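Local coordinates for protein putative alpha-galactosidase (Bacteroides fragilis, PDB 4NZJ) that probably hydrolyses terminal, non-reducing alpha-D-galactose residues from alpha-galactosides such as galactose oligosaccharides, galactomannans and galactolipids, at residues P100-N105 with S356-G361; L134-I139 with I374-D379. All coordinates share one frame; numbering follows the deposited sequence.

Contact 1 of 2, residues P100-N105 with S356-G361; sequences PPMGWN and SPLLSG
Pro101 and Leu358 start the pairing: the carbonyl O of Pro101 takes the N-H of Leu358 at 2.9 Å, with Pro357 CA-H against the same oxygen. From there the strands run parallel. Leu358 O accepts from Gly103 N, Gly103 O from Ser360 N at 2.8 Å, and Ser360 O from Asn105 N at 3.0 Å. Beyond the last bond, one water donates to both Asn105 O and Gly361 O, at 2.7 and 2.8 Å.

Met102, a selenomethionine, and Leu358 lie side by side on one face, Met102 CG to Leu358 CB 4.1 Å. Gly103, which has no side chain, is met on the opposite face by the CD2 methyl of Leu359, 3.5 Å from Gly103 N. Trp104 CG is anti to its backbone N (chi1 172°), which brings CD1 to 3.3 Å from Ser360 O; the ring N-H turns to Asn362 O, and Ser360 OG binds Asn362 N. Asn105 uses both ends of its amide, OD1 for Trp107 N and ND2 for Asp142. Joining first strand to eighth in this way is how a TIM beta/alpha barrel closes.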
ATOM      1  N   PRO A 100      -3.802  -4.747  -0.576  1.00 17.35           N
ATOM      2  CA  PRO A 100      -2.522  -4.096  -0.861  1.00 16.43           C
ATOM      3  C   PRO A 100      -1.903  -3.434   0.371  1.00 17.07           C
ATOM      4  O   PRO A 100      -2.636  -2.949   1.242  1.00 19.00           O
ATOM      5  CB  PRO A 100      -2.892  -3.035  -1.906  1.00 16.93           C
ATOM      6  CG  PRO A 100      -4.116  -3.573  -2.557  1.00 17.16           C
ATOM      7  CD  PRO A 100      -4.871  -4.291  -1.477  1.00 17.90           C
ATOM      8  N   PRO A 101      -0.564  -3.412   0.447  1.00 17.36           N
ATOM      9  CA  PRO A 101       0.077  -2.769   1.598  1.00 17.03           C
ATOM     10  C   PRO A 101      -0.052  -1.250   1.545  1.00 16.25           C
ATOM     11  O   PRO A 101       0.006  -0.658   0.469  1.00 16.44           O
ATOM     12  CB  PRO A 101       1.538  -3.189   1.465  1.00 16.85           C
ATOM     13  CG  PRO A 101       1.728  -3.403   0.008  1.00 17.13           C
ATOM     14  CD  PRO A 101       0.418  -3.873  -0.549  1.00 17.58           C
HETATM   15  N   MSE A 102      -0.223  -0.635   2.708  1.00 15.42           N
HETATM   16  CA  MSE A 102      -0.305   0.810   2.830  1.00 15.05           C
HETATM   17  C   MSE A 102       0.724   1.263   3.829  1.00 15.32           C
HETATM   18  O   MSE A 102       0.934   0.609   4.854  1.00 16.58           O
HETATM   19  CB  MSE A 102      -1.691   1.207   3.330  1.00 16.48           C
HETATM   20  CG  MSE A 102      -2.816   0.705   2.431  1.00 16.07           C
HETATM   21 SE   MSE A 102      -4.569   1.170   3.188  0.75 16.67          SE
HETATM   22  CE  MSE A 102      -4.282   3.102   3.421  1.00 16.80           C
ATOM     23  N   GLY A 103       1.363   2.395   3.560  1.00 15.34           N
ATOM     24  CA  GLY A 103       2.400   2.886   4.458  1.00 16.93           C
ATOM     25  C   GLY A 103       3.236   3.998   3.873  1.00 15.98           C
ATOM     26  O   GLY A 103       2.740   4.834   3.108  1.00 16.98           O
ATOM     27  N   TRP A 104       4.510   3.992   4.240  1.00 16.19           N
ATOM     28  CA  TRP A 104       5.439   5.078   3.942  1.00 15.52           C
ATOM     29  C   TRP A 104       6.832   4.513   3.703  1.00 16.16           C
ATOM     30  O   TRP A 104       7.243   3.560   4.366  1.00 16.38           O
ATOM     31  CB  TRP A 104       5.464   6.044   5.122  1.00 16.01           C
ATOM     32  CG  TRP A 104       6.486   7.134   5.082  1.00 16.57           C
ATOM     33  CD1 TRP A 104       6.376   8.333   4.449  1.00 16.64           C
ATOM     34  CD2 TRP A 104       7.764   7.140   5.738  1.00 16.88           C
ATOM     35  NE1 TRP A 104       7.505   9.085   4.655  1.00 17.71           N
ATOM     36  CE2 TRP A 104       8.373   8.379   5.448  1.00 16.58           C
ATOM     37  CE3 TRP A 104       8.450   6.223   6.543  1.00 16.71           C
ATOM     38  CZ2 TRP A 104       9.636   8.733   5.947  1.00 17.62           C
ATOM     39  CZ3 TRP A 104       9.715   6.568   7.030  1.00 18.03           C
ATOM     40  CH2 TRP A 104      10.288   7.815   6.735  1.00 18.33           C
ATOM     41  N   ASN A 105       7.532   5.097   2.736  1.00 17.53           N
ATOM     42  CA  ASN A 105       8.923   4.759   2.449  1.00 18.32           C
ATOM     43  C   ASN A 105       9.786   5.988   2.702  1.00 17.82           C
ATOM     44  O   ASN A 105       9.412   7.108   2.339  1.00 18.99           O
ATOM     45  CB  ASN A 105       9.071   4.278   1.011  1.00 20.07           C
ATOM     46  CG  ASN A 105      10.517   4.012   0.624  1.00 24.38           C
ATOM     47  OD1 ASN A 105      11.274   4.944   0.351  1.00 25.77           O
ATOM     48  ND2 ASN A 105      10.908   2.737   0.595  1.00 25.87           N
ATOM     49  N   SER A 356      -3.131  -0.995  -6.064  1.00 15.54           N
ATOM     50  CA  SER A 356      -1.705  -0.744  -5.918  1.00 16.28           C
ATOM     51  C   SER A 356      -1.332  -0.639  -4.453  1.00 16.66           C
ATOM     52  O   SER A 356      -2.145  -0.209  -3.634  1.00 17.56           O
ATOM     53  CB  SER A 356      -1.330   0.568  -6.600  1.00 17.52           C
ATOM     54  OG  SER A 356      -1.691   0.562  -7.963  1.00 17.52           O
ATOM     55  N   PRO A 357      -0.089  -1.005  -4.111  1.00 16.33           N
ATOM     56  CA  PRO A 357       0.448  -0.563  -2.831  1.00 17.43           C
ATOM     57  C   PRO A 357       0.241   0.943  -2.701  1.00 17.43           C
ATOM     58  O   PRO A 357       0.366   1.670  -3.700  1.00 17.22           O
ATOM     59  CB  PRO A 357       1.935  -0.898  -2.947  1.00 17.81           C
ATOM     60  CG  PRO A 357       1.980  -2.049  -3.887  1.00 18.46           C
ATOM     61  CD  PRO A 357       0.891  -1.781  -4.887  1.00 17.34           C
ATOM     62  N   LEU A 358      -0.123   1.400  -1.504  1.00 17.27           N
ATOM     63  CA  LEU A 358      -0.284   2.825  -1.228  1.00 17.25           C
ATOM     64  C   LEU A 358       0.820   3.241  -0.265  1.00 17.56           C
ATOM     65  O   LEU A 358       0.605   3.336   0.945  1.00 17.34           O
ATOM     66  CB  LEU A 358      -1.663   3.131  -0.634  1.00 17.39           C
ATOM     67  CG  LEU A 358      -2.865   2.693  -1.467  1.00 17.33           C
ATOM     68  CD1 LEU A 358      -4.175   2.976  -0.745  1.00 18.87           C
ATOM     69  CD2 LEU A 358      -2.850   3.371  -2.824  1.00 18.00           C
ATOM     70  N   LEU A 359       2.013   3.457  -0.816  1.00 17.37           N
ATOM     71  CA  LEU A 359       3.192   3.779  -0.024  1.00 18.98           C
ATOM     72  C   LEU A 359       3.581   5.217  -0.321  1.00 19.42           C
ATOM     73  O   LEU A 359       4.043   5.531  -1.420  1.00 19.12           O
ATOM     74  CB  LEU A 359       4.345   2.824  -0.355  1.00 20.12           C
ATOM     75  CG  LEU A 359       4.087   1.339  -0.060  1.00 22.00           C
ATOM     76  CD1 LEU A 359       5.244   0.471  -0.535  1.00 23.52           C
ATOM     77  CD2 LEU A 359       3.853   1.114   1.421  1.00 23.92           C
ATOM     78  N   SER A 360       3.371   6.099   0.647  1.00 18.68           N
ATOM     79  CA  SER A 360       3.707   7.502   0.470  1.00 18.91           C
ATOM     80  C   SER A 360       5.208   7.718   0.514  1.00 19.05           C
ATOM     81  O   SER A 360       5.897   7.153   1.360  1.00 19.88           O
ATOM     82  CB  SER A 360       3.055   8.366   1.544  1.00 20.31           C
ATOM     83  OG  SER A 360       3.446   9.719   1.383  1.00 20.69           O
ATOM     84  N   GLY A 361       5.700   8.539  -0.409  1.00 19.88           N
ATOM     85  CA  GLY A 361       7.082   8.991  -0.400  1.00 21.22           C
ATOM     86  C   GLY A 361       7.239  10.409   0.115  1.00 21.52           C
ATOM     87  O   GLY A 361       8.329  10.947   0.105  1.00 24.96           O
TER
HETATM   88  O   HOH W   1       9.970   9.673   1.953  1.00 20.40           O

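Contact 2 of 2, residues L134-I139 with I374-D379; sequences LGYSYI and ILLDPD
Tyr136 reaches across to Leu375 and donates its hydroxyl proton to the backbone carbonyl there, Tyr136 OH to Leu375 O 2.6 Å. This joins two parts of the TIM barrel: the loop that feeds strand 138-140, the second of the barrel, and the end of helix 369-375, which follows the eighth strand. Tyr136 CG is anti to the carbonyl carbon (chi1 -67°), which directs the ring at Leu375. The hydroxyl comes in on a lone pair of the carbonyl, in its plane (C=O...O angle 128°), and Leu375 O lies at the edge of the tyrosine ring, near its plane. Leu375 CB stands 3.8 Å from the same hydroxyl.

Beside this bond the contact is packing. Leu134 CB lies against Leu376 CD2 at 4.1 Å, and Leu134 CG makes van der Waals contact with a backbone oxygen, Leu376 O, at 3.6 Å. Leu134 CD1 reaches on to Pro378 CB at 4.2 Å.

Further out, Tyr136 packs on Phe348 of helix 341-353, Met126 of helix 116-128 and Met102 of the neighbouring strand. Leu375 also rests on Phe348, which thus touches the side chains of both residues that the hydrogen bond joins. The chain breaks from helix at Leu376 and starts the next one after Asp377. Asp377 N still bonds back to Ile374 O at 3.2 Å, while its side chain N-caps helix 378-384, OD1 accepting from Leu380 N.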
ATOM      1  N   LEU A 134      -6.567   5.190   8.922  1.00 19.40           N
ATOM      2  CA  LEU A 134      -7.066   4.846   7.593  1.00 19.21           C
ATOM      3  C   LEU A 134      -6.367   3.623   7.001  1.00 19.46           C
ATOM      4  O   LEU A 134      -6.622   3.270   5.851  1.00 20.27           O
ATOM      5  CB  LEU A 134      -6.978   6.051   6.638  1.00 19.15           C
ATOM      6  CG  LEU A 134      -8.222   6.944   6.573  1.00 19.82           C
ATOM      7  CD1 LEU A 134      -9.440   6.197   6.041  1.00 20.32           C
ATOM      8  CD2 LEU A 134      -8.518   7.552   7.932  1.00 19.97           C
ATOM      9  N   GLY A 135      -5.497   2.979   7.783  1.00 18.79           N
ATOM     10  CA  GLY A 135      -4.915   1.688   7.401  1.00 18.33           C
ATOM     11  C   GLY A 135      -3.442   1.696   7.030  1.00 18.85           C
ATOM     12  O   GLY A 135      -2.864   0.638   6.774  1.00 19.84           O
ATOM     13  N   TYR A 136      -2.824   2.874   6.999  1.00 18.74           N
ATOM     14  CA  TYR A 136      -1.390   2.963   6.709  1.00 17.48           C
ATOM     15  C   TYR A 136      -0.635   2.335   7.875  1.00 19.19           C
ATOM     16  O   TYR A 136      -0.759   2.796   9.015  1.00 20.52           O
ATOM     17  CB  TYR A 136      -0.963   4.414   6.499  1.00 17.09           C
ATOM     18  CG  TYR A 136      -1.544   5.057   5.255  1.00 16.72           C
ATOM     19  CD1 TYR A 136      -0.879   4.992   4.035  1.00 16.85           C
ATOM     20  CD2 TYR A 136      -2.754   5.744   5.298  1.00 17.06           C
ATOM     21  CE1 TYR A 136      -1.400   5.592   2.903  1.00 17.14           C
ATOM     22  CE2 TYR A 136      -3.287   6.338   4.168  1.00 17.19           C
ATOM     23  CZ  TYR A 136      -2.608   6.260   2.972  1.00 17.65           C
ATOM     24  OH  TYR A 136      -3.140   6.855   1.850  1.00 19.01           O
ATOM     25  N   SER A 137       0.105   1.263   7.599  1.00 18.51           N
ATOM     26  CA  SER A 137       0.739   0.483   8.673  1.00 18.40           C
ATOM     27  C   SER A 137       2.239   0.212   8.496  1.00 18.08           C
ATOM     28  O   SER A 137       2.933  -0.041   9.490  1.00 19.20           O
ATOM     29  CB  SER A 137      -0.013  -0.840   8.861  1.00 19.33           C
ATOM     30  OG  SER A 137       0.033  -1.643   7.690  1.00 19.50           O
ATOM     31  N   TYR A 138       2.736   0.243   7.261  1.00 16.63           N
ATOM     32  CA  TYR A 138       4.153  -0.037   6.989  1.00 17.77           C
ATOM     33  C   TYR A 138       4.997   1.235   7.035  1.00 17.25           C
ATOM     34  O   TYR A 138       4.648   2.254   6.429  1.00 18.25           O
ATOM     35  CB  TYR A 138       4.333  -0.754   5.640  1.00 17.84           C
ATOM     36  CG  TYR A 138       3.876  -2.189   5.701  1.00 18.42           C
ATOM     37  CD1 TYR A 138       4.753  -3.209   6.066  1.00 19.98           C
ATOM     38  CD2 TYR A 138       2.557  -2.524   5.435  1.00 19.24           C
ATOM     39  CE1 TYR A 138       4.327  -4.521   6.153  1.00 20.50           C
ATOM     40  CE2 TYR A 138       2.116  -3.830   5.525  1.00 20.93           C
ATOM     41  CZ  TYR A 138       3.001  -4.827   5.874  1.00 21.06           C
ATOM     42  OH  TYR A 138       2.550  -6.123   5.959  1.00 23.15           O
ATOM     43  N   ILE A 139       6.100   1.163   7.775  1.00 16.10           N
ATOM     44  CA  ILE A 139       7.092   2.227   7.828  1.00 15.89           C
ATOM     45  C   ILE A 139       8.395   1.597   7.347  1.00 15.45           C
ATOM     46  O   ILE A 139       8.960   0.745   8.016  1.00 17.28           O
ATOM     47  CB  ILE A 139       7.203   2.800   9.250  1.00 16.80           C
ATOM     48  CG1 ILE A 139       5.889   3.509   9.589  1.00 18.00           C
ATOM     49  CG2 ILE A 139       8.384   3.756   9.385  1.00 17.47           C
ATOM     50  CD1 ILE A 139       5.831   4.102  10.977  1.00 18.97           C
ATOM     51  N   ILE A 374      -6.528  13.977   0.443  1.00 19.79           N
ATOM     52  CA  ILE A 374      -6.351  12.964  -0.583  1.00 18.54           C
ATOM     53  C   ILE A 374      -5.980  11.621   0.047  1.00 18.03           C
ATOM     54  O   ILE A 374      -6.658  10.616  -0.171  1.00 18.87           O
ATOM     55  CB  ILE A 374      -5.278  13.378  -1.612  1.00 18.99           C
ATOM     56  CG1 ILE A 374      -5.732  14.632  -2.369  1.00 21.19           C
ATOM     57  CG2 ILE A 374      -4.989  12.224  -2.563  1.00 18.02           C
ATOM     58  CD1 ILE A 374      -4.631  15.311  -3.160  1.00 21.08           C
ATOM     59  N   LEU A 375      -4.909  11.603   0.839  1.00 17.47           N
ATOM     60  CA  LEU A 375      -4.367  10.348   1.368  1.00 17.49           C
ATOM     61  C   LEU A 375      -5.298   9.622   2.345  1.00 17.93           C
ATOM     62  O   LEU A 375      -5.159   8.414   2.547  1.00 18.77           O
ATOM     63  CB  LEU A 375      -3.016  10.602   2.038  1.00 18.93           C
ATOM     64  CG  LEU A 375      -1.890  11.057   1.116  1.00 20.89           C
ATOM     65  CD1 LEU A 375      -0.669  11.396   1.948  1.00 22.96           C
ATOM     66  CD2 LEU A 375      -1.555   9.976   0.102  1.00 20.75           C
ATOM     67  N   LEU A 376      -6.238  10.349   2.949  1.00 18.42           N
ATOM     68  CA  LEU A 376      -7.149   9.776   3.940  1.00 19.12           C
ATOM     69  C   LEU A 376      -8.560   9.525   3.401  1.00 19.83           C
ATOM     70  O   LEU A 376      -9.480   9.283   4.179  1.00 21.31           O
ATOM     71  CB  LEU A 376      -7.243  10.692   5.155  1.00 20.06           C
ATOM     72  CG  LEU A 376      -5.935  11.010   5.879  1.00 20.27           C
ATOM     73  CD1 LEU A 376      -6.214  11.941   7.047  1.00 22.04           C
ATOM     74  CD2 LEU A 376      -5.256   9.731   6.341  1.00 20.87           C
ATOM     75  N   ASP A 377      -8.726   9.558   2.083  1.00 19.59           N
ATOM     76  CA  ASP A 377     -10.052   9.418   1.461  1.00 20.72           C
ATOM     77  C   ASP A 377     -10.616   8.026   1.769  1.00 20.53           C
ATOM     78  O   ASP A 377     -10.103   7.039   1.254  1.00 19.96           O
ATOM     79  CB  ASP A 377      -9.932   9.641  -0.047  1.00 22.30           C
ATOM     80  CG  ASP A 377     -11.271   9.722  -0.734  1.00 24.84           C
ATOM     81  OD1 ASP A 377     -12.076   8.781  -0.589  1.00 25.08           O
ATOM     82  OD2 ASP A 377     -11.509  10.734  -1.429  1.00 26.85           O
ATOM     83  N   PRO A 378     -11.663   7.938   2.617  1.00 22.15           N
ATOM     84  CA  PRO A 378     -12.073   6.602   3.075  1.00 22.51           C
ATOM     85  C   PRO A 378     -12.681   5.711   1.992  1.00 21.58           C
ATOM     86  O   PRO A 378     -12.475   4.501   2.016  1.00 22.66           O
ATOM     87  CB  PRO A 378     -13.116   6.888   4.160  1.00 25.02           C
ATOM     88  CG  PRO A 378     -13.016   8.343   4.463  1.00 26.92           C
ATOM     89  CD  PRO A 378     -12.457   9.007   3.250  1.00 24.65           C
ATOM     90  N   ASP A 379     -13.439   6.308   1.075  1.00 21.97           N
ATOM     91  CA  ASP A 379     -14.089   5.554   0.003  1.00 21.56           C
ATOM     92  C   ASP A 379     -13.069   4.996  -0.978  1.00 20.24           C
ATOM     93  O   ASP A 379     -13.184   3.849  -1.411  1.00 21.09           O
ATOM     94  CB  ASP A 379     -15.084   6.432  -0.755  1.00 23.26           C
ATOM     95  CG  ASP A 379     -16.357   6.695   0.024  1.00 27.59           C
ATOM     96  OD1 ASP A 379     -16.612   6.009   1.030  1.00 30.75           O
ATOM     97  OD2 ASP A 379     -17.114   7.596  -0.382  1.00 30.66           O
TER

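Overall arrangement
Both contacts are buried in the barrel domain, but the centre of contact 1 is about 3 Å and that of contact 2 about 9 Å from the centre of the chain, and Pro378 of contact 2 is exposed. Contact 1 is strand against strand and rests on regular backbone bonds; contact 2 is loop against the end of one helix and the start of the next, with a single side-chain-to-backbone bond amid leucine and proline packing. They meet through adjacent strands 102-105 and 138-140, where Trp104 N probably bonds Tyr138 O at 2.8 Å; Met102 CE packs 3.4 Å from Leu134 O in the loop before. Their later segments come from successive elements, strand 358-360 and then helix 369-375.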